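PDB 4QNI: uncharacterized protein from Bacteroides thetaiotaomicron, which is of unknown function but, as a two-domain putative lipoprotein, may serve as an auxiliary nutrient-binding protein. Local coordinates for residues H284-I289 with T313-R318; V29-H34 with G208-E213. All blocks are in the same frame, centred on the assembly; numbering follows the deposited sequence.

Overall arrangement
Contact 1 lies inside one sheet and contact 2 between the two halves of the chain; both are partly buried. In contact 1, strands 282-298 and 306-321, neighbours in the large antiparallel sheet of the C-terminal half, are zipped by backbone hydrogen bonds, with buried apolar side chains on one face and more exposed residues on the other. Contact 2 brings the loop after strand 24-30, in the N-terminal half, against the end of strand 205-210 of that same sheet; side chains, not paired backbones, do the work, and the buried surface is less than half as large. The centres of contact 1 and contact 2 are about 17 Å apart. Contact 2 lies nearer the chain's centre in space.

Contact 1. Residues H284-I289 with T313-R318; sequences HRYVII and TLTLSR. With EDO (1,2-ethanediol), chain F; EDO (1,2-ethanediol), chain J.
Arg285 and Arg318 begin a ladder between the two strands of an antiparallel beta hairpin, each backbone N binding the other's carbonyl; Arg285 N to Arg318 O is 2.8 Å and nearly straight (176° at the hydrogen). Val287 with Leu316 and Ile289 with Leu314 repeat this pair of hydrogen bonds, giving six in all. At the alternate, non-hydrogen-bonded pairs, CA-H groups lean on the same carbonyls, as Tyr286 CA does on Leu316 O at 3.1 Å. The intervening residues bond outward: Tyr286 and Ile288 to strand 260-275, Thr315 to Ser176.

Val287, Ile289, Leu314 and Leu316 share one face, where Tyr175 touches all four. Ile289 and Leu314 run side by side, and their CD1 atoms meet at 3.9 Å. On the other face the Tyr286 ring comes obliquely to Ser317, its CE1 3.6 Å from Ser317 CB, and Ile288 CG2 touches Thr313 CG2 at 3.9 Å.

Both arginines leave from the face of the four apolar residues, but their ends lead away. Arg285, bent at chi2 (-123°) and chi3, forms salt bridges with Glu283 and Glu327, and its NH2 also donates in plane to O2 of an ethanediol at 3.0 Å. Arg318 gives NH2 to the carbonyls of Asn169 and Ser172. His284 is bonded through ND1 to Asp319 and through NE2 to Asp276. A second ethanediol donates to Ser317 O.

The six hydrogen bonds thus satisfy the inward-turned N-H and C=O groups beside the apolar side chains, while acidic and carbonyl partners would probably ease the repulsion between the two guanidinium charges.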
loop_
_atom_site.group_PDB
_atom_site.type_symbol
_atom_site.label_atom_id
_atom_site.label_comp_id
_atom_site.label_asym_id
_atom_site.label_seq_id
_atom_site.Cartn_x
_atom_site.Cartn_y
_atom_site.Cartn_z
ATOM N N HIS A 284 21.003 24.753 1.720
ATOM C CA HIS A 284 21.360 23.869 0.618
ATOM C C HIS A 284 22.815 24.137 0.285
ATOM O O HIS A 284 23.147 25.263 -0.101
ATOM C CB HIS A 284 20.468 24.122 -0.615
ATOM C CG HIS A 284 18.999 23.990 -0.361
ATOM N ND1 HIS A 284 18.407 22.754 -0.142
ATOM C CD2 HIS A 284 18.044 24.942 -0.326
ATOM C CE1 HIS A 284 17.125 22.998 0.038
ATOM N NE2 HIS A 284 16.857 24.296 -0.075
ATOM N N ARG A 285 23.695 23.141 0.501
ATOM C CA ARG A 285 25.119 23.272 0.175
ATOM C C ARG A 285 25.352 22.506 -1.092
ATOM O O ARG A 285 24.825 21.401 -1.266
ATOM C CB ARG A 285 26.043 22.800 1.309
ATOM C CG ARG A 285 25.972 23.702 2.535
ATOM C CD ARG A 285 27.327 24.270 2.931
ATOM N NE ARG A 285 27.980 23.449 3.951
ATOM C CZ ARG A 285 27.858 23.631 5.263
ATOM N NH1 ARG A 285 27.112 24.617 5.738
ATOM N NH2 ARG A 285 28.495 22.832 6.110
ATOM N N TYR A 286 26.109 23.091 -1.988
ATOM C CA TYR A 286 26.372 22.487 -3.283
ATOM C C TYR A 286 27.833 22.284 -3.542
ATOM O O TYR A 286 28.640 23.150 -3.217
ATOM C CB TYR A 286 25.795 23.369 -4.402
ATOM C CG TYR A 286 24.307 23.600 -4.269
ATOM C CD1 TYR A 286 23.393 22.597 -4.590
ATOM C CD2 TYR A 286 23.807 24.816 -3.814
ATOM C CE1 TYR A 286 22.019 22.814 -4.501
ATOM C CE2 TYR A 286 22.433 25.035 -3.697
ATOM C CZ TYR A 286 21.545 24.031 -4.049
ATOM O OH TYR A 286 20.190 24.217 -3.952
ATOM N N VAL A 287 28.173 21.147 -4.147
ATOM C CA VAL A 287 29.523 20.901 -4.625
ATOM C C VAL A 287 29.366 20.833 -6.131
ATOM O O VAL A 287 28.670 19.939 -6.611
ATOM C CB VAL A 287 30.235 19.668 -4.019
ATOM C CG1 VAL A 287 31.630 19.488 -4.637
ATOM C CG2 VAL A 287 30.331 19.781 -2.497
ATOM N N ILE A 288 29.925 21.793 -6.877
ATOM C CA ILE A 288 29.797 21.759 -8.332
ATOM C C ILE A 288 31.141 21.380 -8.952
ATOM O O ILE A 288 32.123 22.071 -8.716
ATOM C CB ILE A 288 29.275 23.122 -8.850
ATOM C CG1 ILE A 288 27.842 23.372 -8.302
ATOM C CG2 ILE A 288 29.331 23.220 -10.391
ATOM C CD1 ILE A 288 27.324 24.744 -8.526
ATOM N N ILE A 289 31.196 20.310 -9.751
ATOM C CA ILE A 289 32.461 19.936 -10.423
ATOM C C ILE A 289 32.277 20.207 -11.889
ATOM O O ILE A 289 31.404 19.622 -12.508
ATOM C CB ILE A 289 32.948 18.471 -10.151
ATOM C CG1 ILE A 289 32.982 18.135 -8.639
ATOM C CG2 ILE A 289 34.320 18.190 -10.827
ATOM C CD1 ILE A 289 33.074 16.606 -8.372
ATOM N N THR A 313 29.194 18.365 -16.082
ATOM C CA THR A 313 29.152 18.887 -14.728
ATOM C C THR A 313 28.496 17.898 -13.803
ATOM O O THR A 313 27.461 17.321 -14.145
ATOM C CB THR A 313 28.348 20.216 -14.725
ATOM O OG1 THR A 313 28.909 21.088 -15.678
ATOM C CG2 THR A 313 28.329 20.934 -13.351
ATOM N N LEU A 314 29.073 17.760 -12.613
ATOM C CA LEU A 314 28.564 16.993 -11.481
ATOM C C LEU A 314 28.091 17.983 -10.435
ATOM O O LEU A 314 28.792 18.958 -10.176
ATOM C CB LEU A 314 29.661 16.110 -10.886
ATOM C CG LEU A 314 30.042 14.860 -11.634
ATOM C CD1 LEU A 314 31.368 14.323 -11.101
ATOM C CD2 LEU A 314 28.947 13.802 -11.505
ATOM N N THR A 315 26.920 17.764 -9.850
ATOM C CA THR A 315 26.384 18.637 -8.807
ATOM C C THR A 315 25.864 17.787 -7.674
ATOM O O THR A 315 24.985 16.939 -7.872
ATOM C CB THR A 315 25.279 19.598 -9.323
ATOM O OG1 THR A 315 25.735 20.289 -10.486
ATOM C CG2 THR A 315 24.821 20.620 -8.249
ATOM N N LEU A 316 26.411 18.026 -6.491
ATOM C CA LEU A 316 26.002 17.416 -5.254
ATOM C C LEU A 316 25.312 18.456 -4.401
ATOM O O LEU A 316 25.876 19.515 -4.180
ATOM C CB LEU A 316 27.220 16.862 -4.509
ATOM C CG LEU A 316 26.943 16.262 -3.109
ATOM C CD1 LEU A 316 26.174 14.963 -3.219
ATOM C CD2 LEU A 316 28.262 16.123 -2.293
ATOM N N SER A 317 24.121 18.150 -3.901
ATOM C CA SER A 317 23.393 19.011 -2.959
ATOM C C SER A 317 23.308 18.302 -1.589
ATOM O O SER A 317 23.138 17.094 -1.510
ATOM C CB SER A 317 22.004 19.369 -3.481
ATOM O OG SER A 317 21.235 18.210 -3.738
ATOM N N ARG A 318 23.470 19.053 -0.539
ATOM C CA ARG A 318 23.433 18.547 0.817
ATOM C C ARG A 318 22.618 19.519 1.636
ATOM O O ARG A 318 22.901 20.718 1.626
ATOM C CB ARG A 318 24.866 18.386 1.354
ATOM C CG ARG A 318 24.934 17.641 2.645
ATOM C CD ARG A 318 26.348 17.477 3.151
ATOM N NE ARG A 318 27.090 16.423 2.457
ATOM C CZ ARG A 318 28.338 16.085 2.771
ATOM N NH1 ARG A 318 28.966 16.690 3.777
ATOM N NH2 ARG A 318 28.975 15.149 2.075
HETATM C C1 EDO F . 30.058 20.519 2.035
HETATM O O1 EDO F . 29.290 20.114 0.911
HETATM C C2 EDO F . 29.219 20.350 3.332
HETATM O O2 EDO F . 29.971 20.771 4.472
HETATM C C1 EDO J . 23.753 11.769 -0.435
HETATM O O1 EDO J . 22.526 11.157 -0.021
HETATM C C2 EDO J . 23.539 13.165 -1.124
HETATM O O2 EDO J . 23.498 14.303 -0.208
#

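Contact 2. Residues V29-H34 with G208-E213; sequences VPYSRH and GYVIDE
Tyr31 and Ser32 meet Val210 to Glu213 in a side-chain contact between the two halves of the protein: the loop that follows strand 24-30, in the DUF4973 region, rests against the corner where the chain leaves strand 205-210 of the C-terminal sheet. No backbone hydrogen bond joins the segments.

Tyr31 carries most of it. CG is anti to the backbone N (chi1 171°), which directs the side chain toward 210-213. Asp212 CA sits over one face of the ring as a CH-pi contact, 4.0 Å from the ring centroid and displaced toward the rim. At the ring's CD1, Val210 CG1 approaches obliquely to 3.6 Å, while CE2 lies near the amide of Glu213, whose N is 3.7 Å away. The Tyr31 hydroxyl takes a hydrogen bond from a water 2.8 Å from OH, which also donates to Ile211 O, and bonds to Glu45 as well. Phe127 touches the same side chain.

Beside it, Ser32 OG donates to Glu213 OE2 at 3.0 Å, using the oxygen's anti lone pair. The Glu213 side chain, extended beyond CG, crosses Tyr31 at about a right angle, and its carboxylate plane stands 87° from the ring. The same OE2 is bonded to Tyr40 OH, and Ser32 OG to the backbone N of Gly46. Asp212 OD1 bonds Thr215 OG1, and its carbonyl meets Asn169 ND2.

A CH-pi and an apolar contact to the ring are thus joined by a serine-carboxylate bond and a water bridge at the phenol. Two hydroxyls bound to one Glu213 oxygen would be expected to stabilise its negative charge and to fix the carboxylate's position at this junction of the two halves.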
loop_
_atom_site.group_PDB
_atom_site.type_symbol
_atom_site.label_atom_id
_atom_site.label_comp_id
_atom_site.label_asym_id
_atom_site.label_seq_id
_atom_site.Cartn_x
_atom_site.Cartn_y
_atom_site.Cartn_z
ATOM N N VAL A 29 28.277 8.398 8.315
ATOM C CA VAL A 29 29.265 8.599 9.376
ATOM C C VAL A 29 30.371 9.527 8.836
ATOM O O VAL A 29 30.885 9.247 7.761
ATOM C CB VAL A 29 29.867 7.232 9.858
ATOM C CG1 VAL A 29 30.743 7.421 11.087
ATOM C CG2 VAL A 29 28.798 6.174 10.103
ATOM N N PRO A 30 30.766 10.622 9.515
ATOM C CA PRO A 30 31.840 11.456 8.941
ATOM C C PRO A 30 33.105 10.625 8.818
ATOM O O PRO A 30 33.359 9.810 9.700
ATOM C CB PRO A 30 31.997 12.624 9.932
ATOM C CG PRO A 30 31.300 12.225 11.132
ATOM C CD PRO A 30 30.291 11.149 10.807
ATOM N N TYR A 31 33.847 10.763 7.688
ATOM C CA TYR A 31 35.077 10.001 7.466
ATOM C C TYR A 31 36.040 10.281 8.626
ATOM O O TYR A 31 36.637 9.355 9.167
ATOM C CB TYR A 31 35.679 10.319 6.104
ATOM C CG TYR A 31 37.059 9.735 5.916
ATOM C CD1 TYR A 31 37.232 8.394 5.577
ATOM C CD2 TYR A 31 38.201 10.525 6.068
ATOM C CE1 TYR A 31 38.506 7.845 5.418
ATOM C CE2 TYR A 31 39.475 9.989 5.906
ATOM C CZ TYR A 31 39.622 8.648 5.576
ATOM O OH TYR A 31 40.874 8.111 5.386
ATOM N N SER A 32 36.109 11.544 9.040
ATOM C CA SER A 32 36.867 12.015 10.179
ATOM C C SER A 32 35.941 12.733 11.157
ATOM O O SER A 32 35.187 13.617 10.767
ATOM C CB SER A 32 37.998 12.952 9.745
ATOM O OG SER A 32 39.015 12.276 9.035
ATOM N N ARG A 33 35.988 12.341 12.415
ATOM C CA ARG A 33 35.254 13.011 13.481
ATOM C C ARG A 33 36.124 14.140 14.036
ATOM O O ARG A 33 37.251 13.907 14.490
ATOM C CB ARG A 33 34.857 12.017 14.593
ATOM C CG ARG A 33 34.029 12.636 15.714
ATOM C CD ARG A 33 32.657 13.077 15.230
ATOM N NE ARG A 33 31.795 11.940 14.902
ATOM C CZ ARG A 33 30.535 12.059 14.501
ATOM N NH1 ARG A 33 30.008 13.263 14.285
ATOM N NH2 ARG A 33 29.805 10.977 14.260
ATOM N N HIS A 34 35.620 15.358 13.971
ATOM C CA HIS A 34 36.340 16.509 14.502
ATOM C C HIS A 34 35.369 17.488 15.098
ATOM O O HIS A 34 34.159 17.323 14.944
ATOM C CB HIS A 34 37.281 17.213 13.478
ATOM C CG HIS A 34 36.790 17.258 12.075
ATOM N ND1 HIS A 34 35.518 17.710 11.767
ATOM C CD2 HIS A 34 37.410 16.866 10.937
ATOM C CE1 HIS A 34 35.385 17.526 10.463
ATOM N NE2 HIS A 34 36.504 17.034 9.920
ATOM N N GLY A 208 29.259 9.252 -5.295
ATOM C CA GLY A 208 30.632 9.663 -5.028
ATOM C C GLY A 208 31.011 9.046 -3.703
ATOM O O GLY A 208 30.436 9.408 -2.679
ATOM N N TYR A 209 31.920 8.061 -3.717
ATOM C CA TYR A 209 32.347 7.332 -2.518
ATOM C C TYR A 209 33.589 7.908 -1.926
ATOM O O TYR A 209 34.512 8.234 -2.662
ATOM C CB TYR A 209 32.639 5.868 -2.875
ATOM C CG TYR A 209 31.495 5.144 -3.523
ATOM C CD1 TYR A 209 31.298 5.199 -4.900
ATOM C CD2 TYR A 209 30.624 4.366 -2.766
ATOM C CE1 TYR A 209 30.250 4.506 -5.507
ATOM C CE2 TYR A 209 29.617 3.624 -3.369
ATOM C CZ TYR A 209 29.434 3.696 -4.738
ATOM O OH TYR A 209 28.389 3.019 -5.301
ATOM N N VAL A 210 33.682 7.922 -0.606
ATOM C CA VAL A 210 34.886 8.432 0.076
ATOM C C VAL A 210 36.108 7.514 -0.118
ATOM O O VAL A 210 35.992 6.282 -0.065
ATOM C CB VAL A 210 34.609 8.644 1.580
ATOM C CG1 VAL A 210 35.877 8.998 2.336
ATOM C CG2 VAL A 210 33.587 9.727 1.772
ATOM N N ILE A 211 37.286 8.147 -0.318
ATOM C CA ILE A 211 38.614 7.507 -0.347
ATOM C C ILE A 211 39.337 8.022 0.893
ATOM O O ILE A 211 39.760 7.237 1.748
ATOM C CB ILE A 211 39.398 7.701 -1.665
ATOM C CG1 ILE A 211 38.758 6.814 -2.762
ATOM C CG2 ILE A 211 40.898 7.344 -1.457
ATOM C CD1 ILE A 211 39.413 6.893 -4.154
ATOM N N ASP A 212 39.444 9.340 0.995
ATOM C CA ASP A 212 39.975 10.041 2.159
ATOM C C ASP A 212 39.238 11.400 2.269
ATOM O O ASP A 212 38.164 11.549 1.664
ATOM C CB ASP A 212 41.507 10.162 2.114
ATOM C CG ASP A 212 42.090 10.888 0.914
ATOM O OD1 ASP A 212 41.388 11.773 0.345
ATOM O OD2 ASP A 212 43.277 10.636 0.594
ATOM N N GLU A 213 39.763 12.355 3.044
ATOM C CA GLU A 213 39.122 13.667 3.254
ATOM C C GLU A 213 38.972 14.525 2.001
ATOM O O GLU A 213 38.058 15.353 1.950
ATOM C CB GLU A 213 39.913 14.507 4.255
ATOM C CG GLU A 213 39.849 14.009 5.676
ATOM C CD GLU A 213 40.670 14.813 6.669
ATOM O OE1 GLU A 213 41.369 15.771 6.259
ATOM O OE2 GLU A 213 40.582 14.501 7.875
HETATM O O HOH W 1 42.045 6.406 3.495
#